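Local coordinates for protein neurotoxin (Clostridium botulinum, PDB 1ZB7) that acts as a zinc endopeptidase in the host cytosol, cleaving synaptobrevins (VAMP1, VAMP2 and VAMP3) as the light chain of botulinum neurotoxin type G, at residues P13-N16 / D17-M21; K85-F88 / L89-I93; G313-I316 / S317-K320; V415-E418 / A419-E422. All blocks are in the same frame, centred on the assembly; numbering follows the deposited sequence.

Contact 1: P13-N16 / D17-M21; sequences PINN and DDIIM
N15 OD1 accepts three backbone N-H groups, those of D17, D18 and I19. The bond from D17 N defines an Asx turn, set in the tight loop that leads into strand 19-23. D17 N lies 3.0 Å from N15 OD1, in the plane of the side-chain carbonyl. D18 N comes in the same plane, also 3.0 Å from N15 OD1. I19 N differs: at 3.1 Å from N15 OD1 it sits above that plane and misses the lone pairs. CG of N15 stands between its own backbone N and carbonyl carbon (chi1 52°), which folds the amide back over the loop. The three donors fix its rotation. At the other end of the amide, N15 ND2 donates to D18 OD1 at 3.0 Å, with the amide and carboxylate planes 41° apart. Outer partners hold the acids: D18 OD2 pairs with K6, and D17 OD1 with R38 of strand 34-38.

The main chain closes the same loop. I19 O receives N15 N at 2.9 Å and also N16 N, from opposite faces of its carbonyl plane. N16 adopts a left-handed backbone conformation. Its OD1 accepts from I143 N and from a water, which in turn accepts from M21 N. On the apolar side I14 and M21 cross at about a right angle, and I14 CD1 meets M21 SD at 3.7 Å.

Contact 2: K85-F88 / L89-I93; sequences KDKF and LKTMI
D86 and K90 lie one turn apart on the alpha-helix 82-99 and form an i to i+4 salt bridge. K90 NZ reaches D86 OD2 at 2.7 Å, on the syn lone pair of that oxygen. A weak bond to D86 OD1 completes the grip. The lysine chain is extended beyond CG, and its CD and CE run past the carboxylate before NZ closes on it.

F88 and M92 make a second i to i+4 pair. The two side chains lie side by side and point the same way. M92 CG sits over one face of the F88 ring, 4.2 Å from the ring centroid, as a CH-pi contact. The bend at chi2 (-41°) also keeps the sulfur above that face. M92 SD is 4.6 Å from the F88 centroid, a rather distant Met-aromatic contact.

T91 binds back to the main chain. T91 OG1 donates to K87 O at 2.6 Å, and T91 N donates to the same K87 O at 2.8 Å. The two donors come from opposite faces of the carbonyl plane.

The next shell positions these groups. D86 OD1 accepts from Y10 N, and K90 NZ also donates to N9 OD1, so the N-terminal loop holds both ends of the salt bridge. F88, L89 and M92 pack on I45 of strand 43-46. The regular i+4 to i backbone bonds of the helix set the spacing of the pairs, with K90 N bonded to D86 O at 3.0 Å.

Contact 3: G313-I316 / S317-K320; sequences GIDI and SLYK
S317 CB lies 4.0 Å from D315 OD2, beside the carboxylate that caps the helix 316-327. L318 comes next and makes the key bond. Its backbone N donates to D315 OD2 at 2.9 Å, with an N-H...O angle of 156°. The oxygen is met nearly head-on, in line with its C-O bond. L318 CB also closes in, 3.2 Å from D315 OD2, and the two side chains cross at about a right angle. CG of D315 is anti to its backbone N (chi1 -178°), which carries the carboxylate forward over the first turn. A negative charge here should interact favourably with the helix dipole.

Y319 follows, and its N donates a weak bond to D315 O at 3.3 Å. The same oxygen lies at the ring edge, in the ring plane and near Y319 CD1. I314 CG2 touches Y319 CD1 at 3.9 Å, the side chains again nearly perpendicular. L119 touches both I314 and Y319.

K320 closes the first regular turn, with its N bonded to I316 O at 2.8 Å. Its extended chain runs alongside I316, and K320 CE packs on I316 CG2 at 3.8 Å. NZ then continues to the carbonyl oxygens of L303 and V306. F129 of strand 128-129 touches I316, Y319 and K320.

The whole is an N-terminal helix cap: D315 at the N-cap binds L318 N, and the apolar I314-Y319 pair, on either side of it in sequence, fits a hydrophobic staple.

Contact 4: V415-E418 / A419-E422; sequences VNKE and AYEE
Two backbone bonds join N416 and K417 to A419 and Y420. A419 N donates to N416 O at 3.1 Å, from well above the carbonyl plane rather than along a lone pair. Y420 N points straight at K417 O, but at 3.5 Å the bond is weak. Both are i+3 to i bonds, the 3-10 pattern.

The polar side chains turn to the preceding loop. K417 NZ and Y420 OH both bond to K413 O, and N416 ND2 bonds to G410 O. K417 and Y420 lie side by side and point the same way, leaving K417 NZ 3.2 Å from Y420 OH. The lysine bends at its last torsion (chi4 -44°) near the phenol oxygen.

Packing is close as well. A419 CB lies 3.5 Å from N416 ND2, against the amide. K417 O stands 3.9 Å above one face of the Y420 ring, offset toward the rim, and K417 CA comes 3.7 Å from Y420 CE2. The Y420 ring also meets that of F221, with the planes at about 55°.

One water bridges the turn. It donates to E418 O at 2.8 Å and weakly to Y420 O. E418 O accepts from K384 NZ as well, and A419 O from T382 OG1.

The arrangement is a short 3-10 turn feeding a weakly bonded edge strand, 421-422, which lies antiparallel to strand 377-381 in a four-stranded sheet.

In the fold
The contacts follow one another in series, and none nests or crosses. All four are local. Contacts 1 and 4 close turns, contact 3 caps a helix and contact 2 lies within one. Contact 1 precedes strand 19-23 in the mixed eight-stranded sheet. Contact 2 lies on helix 82-99, which packs on strand 43-46 of the same sheet. Its centre is about 17 Å from that of contact 1, and N9 and Y10, just ahead of contact 1, bond to contact 2. Contact 3 starts helix 316-327, against strand 128-129. Contact 4 leads into the edge of the smaller sheet, and E383 touches both it and contact 2. Contacts 3 and 4 lie on opposite sides of the chain's centre, their centres about 52 Å apart.

Contact 1: P13-N16 / D17-M21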
loop_
_atom_site.group_PDB
_atom_site.type_symbol
_atom_site.label_atom_id
_atom_site.label_comp_id
_atom_site.label_asym_id
_atom_site.label_seq_id
_atom_site.Cartn_x
_atom_site.Cartn_y
_atom_site.Cartn_z
ATOM N N PRO A 13 35.899 -10.084 -30.717
ATOM C CA PRO A 13 35.275 -9.765 -32.022
ATOM C C PRO A 13 33.899 -10.406 -32.340
ATOM O O PRO A 13 33.525 -11.514 -31.882
ATOM C CB PRO A 13 36.325 -10.169 -33.053
ATOM C CG PRO A 13 37.328 -10.992 -32.350
ATOM C CD PRO A 13 37.177 -10.819 -30.874
ATOM N N ILE A 14 33.158 -9.633 -33.123
ATOM C CA ILE A 14 31.915 -10.065 -33.719
ATOM C C ILE A 14 32.175 -11.434 -34.344
ATOM O O ILE A 14 33.108 -11.574 -35.120
ATOM C CB ILE A 14 31.488 -9.031 -34.808
ATOM C CG1 ILE A 14 31.158 -7.643 -34.221
ATOM C CG2 ILE A 14 30.348 -9.498 -35.560
ATOM C CD1 ILE A 14 29.815 -7.650 -33.420
ATOM N N ASN A 15 31.350 -12.440 -34.042
ATOM C CA ASN A 15 31.508 -13.698 -34.741
ATOM C C ASN A 15 30.210 -14.190 -35.446
ATOM O O ASN A 15 30.251 -15.224 -36.059
ATOM C CB ASN A 15 32.066 -14.797 -33.782
ATOM C CG ASN A 15 31.258 -14.906 -32.498
ATOM O OD1 ASN A 15 30.018 -14.965 -32.521
ATOM N ND2 ASN A 15 31.932 -14.981 -31.398
ATOM N N ASN A 16 29.099 -13.422 -35.303
ATOM C CA ASN A 16 27.806 -13.643 -35.945
ATOM C C ASN A 16 27.038 -14.750 -35.331
ATOM O O ASN A 16 26.039 -15.128 -35.851
ATOM C CB ASN A 16 27.964 -13.899 -37.438
ATOM C CG ASN A 16 28.566 -12.734 -38.167
ATOM O OD1 ASN A 16 28.183 -11.595 -37.948
ATOM N ND2 ASN A 16 29.529 -12.995 -38.974
ATOM N N ASP A 17 27.530 -15.304 -34.231
ATOM C CA ASP A 17 26.913 -16.398 -33.529
ATOM C C ASP A 17 26.493 -15.875 -32.140
ATOM O O ASP A 17 25.302 -15.563 -31.891
ATOM C CB ASP A 17 27.905 -17.567 -33.408
ATOM C CG ASP A 17 27.348 -18.745 -32.535
ATOM O OD1 ASP A 17 26.178 -18.758 -32.095
ATOM O OD2 ASP A 17 28.115 -19.633 -32.211
ATOM N N ASP A 18 27.460 -15.760 -31.219
ATOM C CA ASP A 18 27.111 -15.336 -29.869
ATOM C C ASP A 18 27.626 -13.925 -29.569
ATOM O O ASP A 18 27.335 -13.366 -28.536
ATOM C CB ASP A 18 27.527 -16.393 -28.837
ATOM C CG ASP A 18 29.033 -16.658 -28.840
ATOM O OD1 ASP A 18 29.829 -16.026 -29.589
ATOM O OD2 ASP A 18 29.453 -17.476 -28.034
ATOM N N ILE A 19 28.325 -13.347 -30.529
ATOM C CA ILE A 19 28.692 -11.933 -30.490
ATOM C C ILE A 19 28.265 -11.335 -31.826
ATOM O O ILE A 19 28.791 -11.718 -32.884
ATOM C CB ILE A 19 30.200 -11.684 -30.198
ATOM C CG1 ILE A 19 30.587 -12.354 -28.887
ATOM C CG2 ILE A 19 30.441 -10.194 -30.106
ATOM C CD1 ILE A 19 32.061 -12.363 -28.518
ATOM N N ILE A 20 27.252 -10.482 -31.773
ATOM C CA ILE A 20 26.587 -9.997 -32.954
ATOM C C ILE A 20 26.239 -8.509 -32.858
ATOM O O ILE A 20 26.316 -7.869 -31.755
ATOM C CB ILE A 20 25.208 -10.834 -33.236
ATOM C CG1 ILE A 20 24.164 -10.511 -32.145
ATOM C CG2 ILE A 20 25.400 -12.334 -33.292
ATOM C CD1 ILE A 20 22.661 -11.011 -32.517
ATOM N N MET A 21 25.859 -7.971 -34.023
ATOM C CA MET A 21 25.168 -6.703 -34.215
ATOM C C MET A 21 23.687 -6.956 -34.347
ATOM O O MET A 21 23.255 -7.779 -35.124
ATOM C CB MET A 21 25.704 -5.968 -35.437
ATOM C CG MET A 21 27.203 -5.572 -35.328
ATOM S SD MET A 21 27.680 -4.674 -33.810
ATOM C CE MET A 21 27.085 -3.017 -34.143
HETATM O O HOH W 1 26.653 -10.068 -36.370
#

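Contact 2: K85-F88 / L89-I93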
loop_
_atom_site.group_PDB
_atom_site.type_symbol
_atom_site.label_atom_id
_atom_site.label_comp_id
_atom_site.label_asym_id
_atom_site.label_seq_id
_atom_site.Cartn_x
_atom_site.Cartn_y
_atom_site.Cartn_z
ATOM N N LYS A 85 31.585 -0.531 -20.616
ATOM C CA LYS A 85 30.815 -1.579 -21.251
ATOM C C LYS A 85 31.239 -2.966 -20.845
ATOM O O LYS A 85 30.365 -3.824 -20.562
ATOM C CB LYS A 85 30.834 -1.444 -22.784
ATOM C CG LYS A 85 30.024 -0.166 -23.216
ATOM C CD LYS A 85 30.039 0.083 -24.693
ATOM C CE LYS A 85 29.461 1.449 -24.959
ATOM N NZ LYS A 85 28.993 1.611 -26.341
ATOM N N ASP A 86 32.552 -3.163 -20.856
ATOM C CA ASP A 86 33.182 -4.369 -20.417
ATOM C C ASP A 86 32.902 -4.683 -18.960
ATOM O O ASP A 86 32.575 -5.805 -18.617
ATOM C CB ASP A 86 34.728 -4.310 -20.708
ATOM C CG ASP A 86 35.441 -5.636 -20.430
ATOM O OD1 ASP A 86 35.105 -6.681 -21.023
ATOM O OD2 ASP A 86 36.308 -5.647 -19.591
ATOM N N LYS A 87 32.967 -3.677 -18.123
ATOM C CA LYS A 87 32.606 -3.822 -16.694
ATOM C C LYS A 87 31.128 -4.185 -16.435
ATOM O O LYS A 87 30.810 -5.074 -15.548
ATOM C CB LYS A 87 32.999 -2.561 -15.907
ATOM C CG LYS A 87 32.787 -2.706 -14.403
ATOM C CD LYS A 87 33.389 -1.579 -13.518
ATOM C CE LYS A 87 33.044 -1.888 -12.019
ATOM N NZ LYS A 87 33.805 -1.198 -10.999
ATOM N N PHE A 88 30.232 -3.500 -17.172
ATOM C CA PHE A 88 28.792 -3.842 -17.173
ATOM C C PHE A 88 28.514 -5.324 -17.585
ATOM O O PHE A 88 27.817 -6.043 -16.886
ATOM C CB PHE A 88 28.070 -2.922 -18.120
ATOM C CG PHE A 88 26.578 -3.161 -18.207
ATOM C CD1 PHE A 88 25.678 -2.435 -17.403
ATOM C CD2 PHE A 88 26.060 -4.012 -19.135
ATOM C CE1 PHE A 88 24.315 -2.609 -17.611
ATOM C CE2 PHE A 88 24.707 -4.197 -19.278
ATOM C CZ PHE A 88 23.851 -3.520 -18.465
ATOM N N LEU A 89 29.092 -5.740 -18.715
ATOM C CA LEU A 89 29.049 -7.096 -19.215
ATOM C C LEU A 89 29.532 -8.200 -18.221
ATOM O O LEU A 89 28.810 -9.199 -17.968
ATOM C CB LEU A 89 29.844 -7.145 -20.472
ATOM C CG LEU A 89 29.993 -8.427 -21.318
ATOM C CD1 LEU A 89 28.626 -9.045 -21.639
ATOM C CD2 LEU A 89 30.743 -8.032 -22.595
ATOM N N LYS A 90 30.703 -7.980 -17.658
ATOM C CA LYS A 90 31.276 -8.814 -16.642
ATOM C C LYS A 90 30.453 -8.853 -15.369
ATOM O O LYS A 90 30.284 -9.921 -14.750
ATOM C CB LYS A 90 32.776 -8.441 -16.424
ATOM C CG LYS A 90 33.663 -9.101 -17.532
ATOM C CD LYS A 90 34.923 -8.408 -17.773
ATOM C CE LYS A 90 35.782 -9.135 -18.878
ATOM N NZ LYS A 90 36.967 -8.253 -19.291
ATOM N N THR A 91 29.926 -7.707 -14.981
ATOM C CA THR A 91 29.061 -7.650 -13.799
ATOM C C THR A 91 27.751 -8.438 -14.066
ATOM O O THR A 91 27.317 -9.179 -13.234
ATOM C CB THR A 91 28.711 -6.187 -13.407
ATOM O OG1 THR A 91 29.908 -5.450 -13.169
ATOM C CG2 THR A 91 27.842 -6.131 -12.208
ATOM N N MET A 92 27.138 -8.261 -15.220
ATOM C CA MET A 92 25.923 -9.015 -15.583
ATOM C C MET A 92 26.174 -10.532 -15.534
ATOM O O MET A 92 25.346 -11.301 -15.030
ATOM C CB MET A 92 25.363 -8.607 -16.960
ATOM C CG MET A 92 24.722 -7.241 -17.080
ATOM S SD MET A 92 23.659 -6.760 -15.645
ATOM C CE MET A 92 22.404 -8.044 -15.785
ATOM N N ILE A 93 27.326 -10.961 -16.064
ATOM C CA ILE A 93 27.667 -12.362 -16.060
ATOM C C ILE A 93 27.857 -12.869 -14.648
ATOM O O ILE A 93 27.464 -14.013 -14.325
ATOM C CB ILE A 93 28.929 -12.587 -16.867
ATOM C CG1 ILE A 93 28.616 -12.370 -18.342
ATOM C CG2 ILE A 93 29.543 -14.003 -16.591
ATOM C CD1 ILE A 93 29.888 -12.093 -19.163
#

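Contact 3: G313-I316 / S317-K320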
loop_
_atom_site.group_PDB
_atom_site.type_symbol
_atom_site.label_atom_id
_atom_site.label_comp_id
_atom_site.label_asym_id
_atom_site.label_seq_id
_atom_site.Cartn_x
_atom_site.Cartn_y
_atom_site.Cartn_z
ATOM N N GLY A 313 11.511 -22.329 -43.656
ATOM C CA GLY A 313 12.411 -22.745 -42.581
ATOM C C GLY A 313 11.776 -23.187 -41.277
ATOM O O GLY A 313 12.438 -23.801 -40.456
ATOM N N ILE A 314 10.520 -22.836 -41.024
ATOM C CA ILE A 314 9.894 -23.174 -39.744
ATOM C C ILE A 314 9.396 -24.615 -39.817
ATOM O O ILE A 314 8.564 -24.943 -40.599
ATOM C CB ILE A 314 8.723 -22.210 -39.338
ATOM C CG1 ILE A 314 9.235 -20.772 -39.173
ATOM C CG2 ILE A 314 8.022 -22.652 -38.015
ATOM C CD1 ILE A 314 10.101 -20.556 -37.997
ATOM N N ASP A 315 9.908 -25.466 -38.974
ATOM C CA ASP A 315 9.486 -26.842 -38.937
ATOM C C ASP A 315 8.391 -26.939 -37.900
ATOM O O ASP A 315 8.666 -26.839 -36.722
ATOM C CB ASP A 315 10.644 -27.722 -38.519
ATOM C CG ASP A 315 10.261 -29.207 -38.516
ATOM O OD1 ASP A 315 10.560 -29.887 -39.548
ATOM O OD2 ASP A 315 9.618 -29.659 -37.553
ATOM N N ILE A 316 7.158 -27.106 -38.366
ATOM C CA ILE A 316 5.950 -27.062 -37.536
ATOM C C ILE A 316 5.920 -28.020 -36.343
ATOM O O ILE A 316 5.555 -27.610 -35.216
ATOM C CB ILE A 316 4.696 -27.422 -38.390
ATOM C CG1 ILE A 316 4.537 -26.452 -39.565
ATOM C CG2 ILE A 316 3.460 -27.327 -37.586
ATOM C CD1 ILE A 316 4.781 -25.062 -39.244
ATOM N N SER A 317 6.201 -29.292 -36.593
ATOM C CA SER A 317 6.169 -30.332 -35.535
ATOM C C SER A 317 7.225 -30.091 -34.490
ATOM O O SER A 317 7.046 -30.332 -33.351
ATOM C CB SER A 317 6.454 -31.715 -36.141
ATOM O OG SER A 317 5.289 -32.080 -36.897
ATOM N N LEU A 318 8.374 -29.621 -34.885
ATOM C CA LEU A 318 9.359 -29.283 -33.913
ATOM C C LEU A 318 8.819 -28.181 -32.904
ATOM O O LEU A 318 8.917 -28.305 -31.713
ATOM C CB LEU A 318 10.549 -28.731 -34.678
ATOM C CG LEU A 318 11.647 -28.186 -33.866
ATOM C CD1 LEU A 318 12.060 -29.209 -32.726
ATOM C CD2 LEU A 318 12.758 -27.951 -34.792
ATOM N N TYR A 319 8.220 -27.122 -33.431
ATOM C CA TYR A 319 7.726 -26.077 -32.612
ATOM C C TYR A 319 6.483 -26.460 -31.833
ATOM O O TYR A 319 6.313 -25.987 -30.772
ATOM C CB TYR A 319 7.451 -24.847 -33.484
ATOM C CG TYR A 319 8.715 -24.084 -33.680
ATOM C CD1 TYR A 319 9.489 -24.308 -34.832
ATOM C CD2 TYR A 319 9.150 -23.181 -32.726
ATOM C CE1 TYR A 319 10.677 -23.608 -34.996
ATOM C CE2 TYR A 319 10.309 -22.459 -32.934
ATOM C CZ TYR A 319 11.070 -22.722 -34.038
ATOM O OH TYR A 319 12.227 -22.141 -34.244
ATOM N N LYS A 320 5.599 -27.273 -32.389
ATOM C CA LYS A 320 4.545 -27.913 -31.606
ATOM C C LYS A 320 5.064 -28.655 -30.377
ATOM O O LYS A 320 4.485 -28.568 -29.290
ATOM C CB LYS A 320 3.692 -28.831 -32.475
ATOM C CG LYS A 320 2.796 -28.089 -33.441
ATOM C CD LYS A 320 1.891 -29.024 -34.218
ATOM C CE LYS A 320 0.812 -28.249 -35.053
ATOM N NZ LYS A 320 -0.527 -29.010 -35.485
#

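Contact 4: V415-E418 / A419-E422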
loop_
_atom_site.group_PDB
_atom_site.type_symbol
_atom_site.label_atom_id
_atom_site.label_comp_id
_atom_site.label_asym_id
_atom_site.label_seq_id
_atom_site.Cartn_x
_atom_site.Cartn_y
_atom_site.Cartn_z
ATOM N N VAL A 415 27.472 -0.552 8.613
ATOM C CA VAL A 415 28.529 -1.487 8.839
ATOM C C VAL A 415 29.424 -1.703 7.620
ATOM O O VAL A 415 30.592 -1.834 7.780
ATOM C CB VAL A 415 27.943 -2.843 9.206
ATOM C CG1 VAL A 415 29.028 -3.959 9.244
ATOM C CG2 VAL A 415 27.278 -2.789 10.497
ATOM N N ASN A 416 28.876 -1.849 6.418
ATOM C CA ASN A 416 29.681 -2.234 5.261
ATOM C C ASN A 416 29.896 -1.025 4.320
ATOM O O ASN A 416 29.591 -1.050 3.125
ATOM C CB ASN A 416 29.031 -3.448 4.523
ATOM C CG ASN A 416 30.015 -4.115 3.578
ATOM O OD1 ASN A 416 31.204 -3.822 3.671
ATOM N ND2 ASN A 416 29.534 -4.949 2.620
ATOM N N LYS A 417 30.360 0.054 4.911
ATOM C CA LYS A 417 30.596 1.312 4.204
ATOM C C LYS A 417 31.558 1.236 3.017
ATOM O O LYS A 417 31.443 1.981 2.047
ATOM C CB LYS A 417 31.099 2.361 5.214
ATOM C CG LYS A 417 30.033 2.798 6.211
ATOM C CD LYS A 417 30.377 4.175 6.836
ATOM C CE LYS A 417 29.184 4.840 7.568
ATOM N NZ LYS A 417 27.918 4.712 6.709
ATOM N N GLU A 418 32.495 0.333 3.071
ATOM C CA GLU A 418 33.474 0.227 1.991
ATOM C C GLU A 418 32.811 -0.307 0.685
ATOM O O GLU A 418 33.329 -0.149 -0.450
ATOM C CB GLU A 418 34.644 -0.659 2.467
ATOM C CG GLU A 418 34.241 -2.098 2.511
ATOM C CD GLU A 418 35.321 -3.017 3.048
ATOM O OE1 GLU A 418 36.382 -3.139 2.378
ATOM O OE2 GLU A 418 35.051 -3.680 4.085
ATOM N N ALA A 419 31.627 -0.912 0.830
ATOM C CA ALA A 419 30.976 -1.541 -0.304
ATOM C C ALA A 419 30.410 -0.536 -1.324
ATOM O O ALA A 419 30.199 -0.875 -2.483
ATOM C CB ALA A 419 29.929 -2.462 0.200
ATOM N N TYR A 420 30.206 0.713 -0.914
ATOM C CA TYR A 420 29.340 1.656 -1.696
ATOM C C TYR A 420 29.754 3.061 -1.533
ATOM O O TYR A 420 30.448 3.380 -0.628
ATOM C CB TYR A 420 27.853 1.573 -1.278
ATOM C CG TYR A 420 27.587 2.170 0.072
ATOM C CD1 TYR A 420 27.272 3.533 0.219
ATOM C CD2 TYR A 420 27.616 1.382 1.200
ATOM C CE1 TYR A 420 27.056 4.110 1.516
ATOM C CE2 TYR A 420 27.389 1.913 2.462
ATOM C CZ TYR A 420 27.135 3.263 2.619
ATOM O OH TYR A 420 26.913 3.696 3.883
ATOM N N GLU A 421 29.202 3.931 -2.352
ATOM C CA GLU A 421 29.322 5.354 -2.108
ATOM C C GLU A 421 27.974 6.058 -2.302
ATOM O O GLU A 421 27.123 5.590 -3.104
ATOM C CB GLU A 421 30.508 5.875 -2.966
ATOM C CG GLU A 421 30.192 6.327 -4.343
ATOM C CD GLU A 421 30.648 5.413 -5.539
ATOM O OE1 GLU A 421 31.135 4.239 -5.400
ATOM O OE2 GLU A 421 30.460 5.926 -6.683
ATOM N N GLU A 422 27.743 7.143 -1.550
ATOM C CA GLU A 422 26.517 7.928 -1.614
ATOM C C GLU A 422 26.546 8.669 -2.957
ATOM O O GLU A 422 27.605 8.873 -3.508
ATOM C CB GLU A 422 26.370 8.961 -0.507
ATOM C CG GLU A 422 26.149 8.417 0.909
ATOM C CD GLU A 422 24.807 7.726 1.185
ATOM O OE1 GLU A 422 23.749 7.934 0.536
ATOM O OE2 GLU A 422 24.795 6.987 2.169
HETATM O O HOH W 2 33.202 1.973 -2.208
#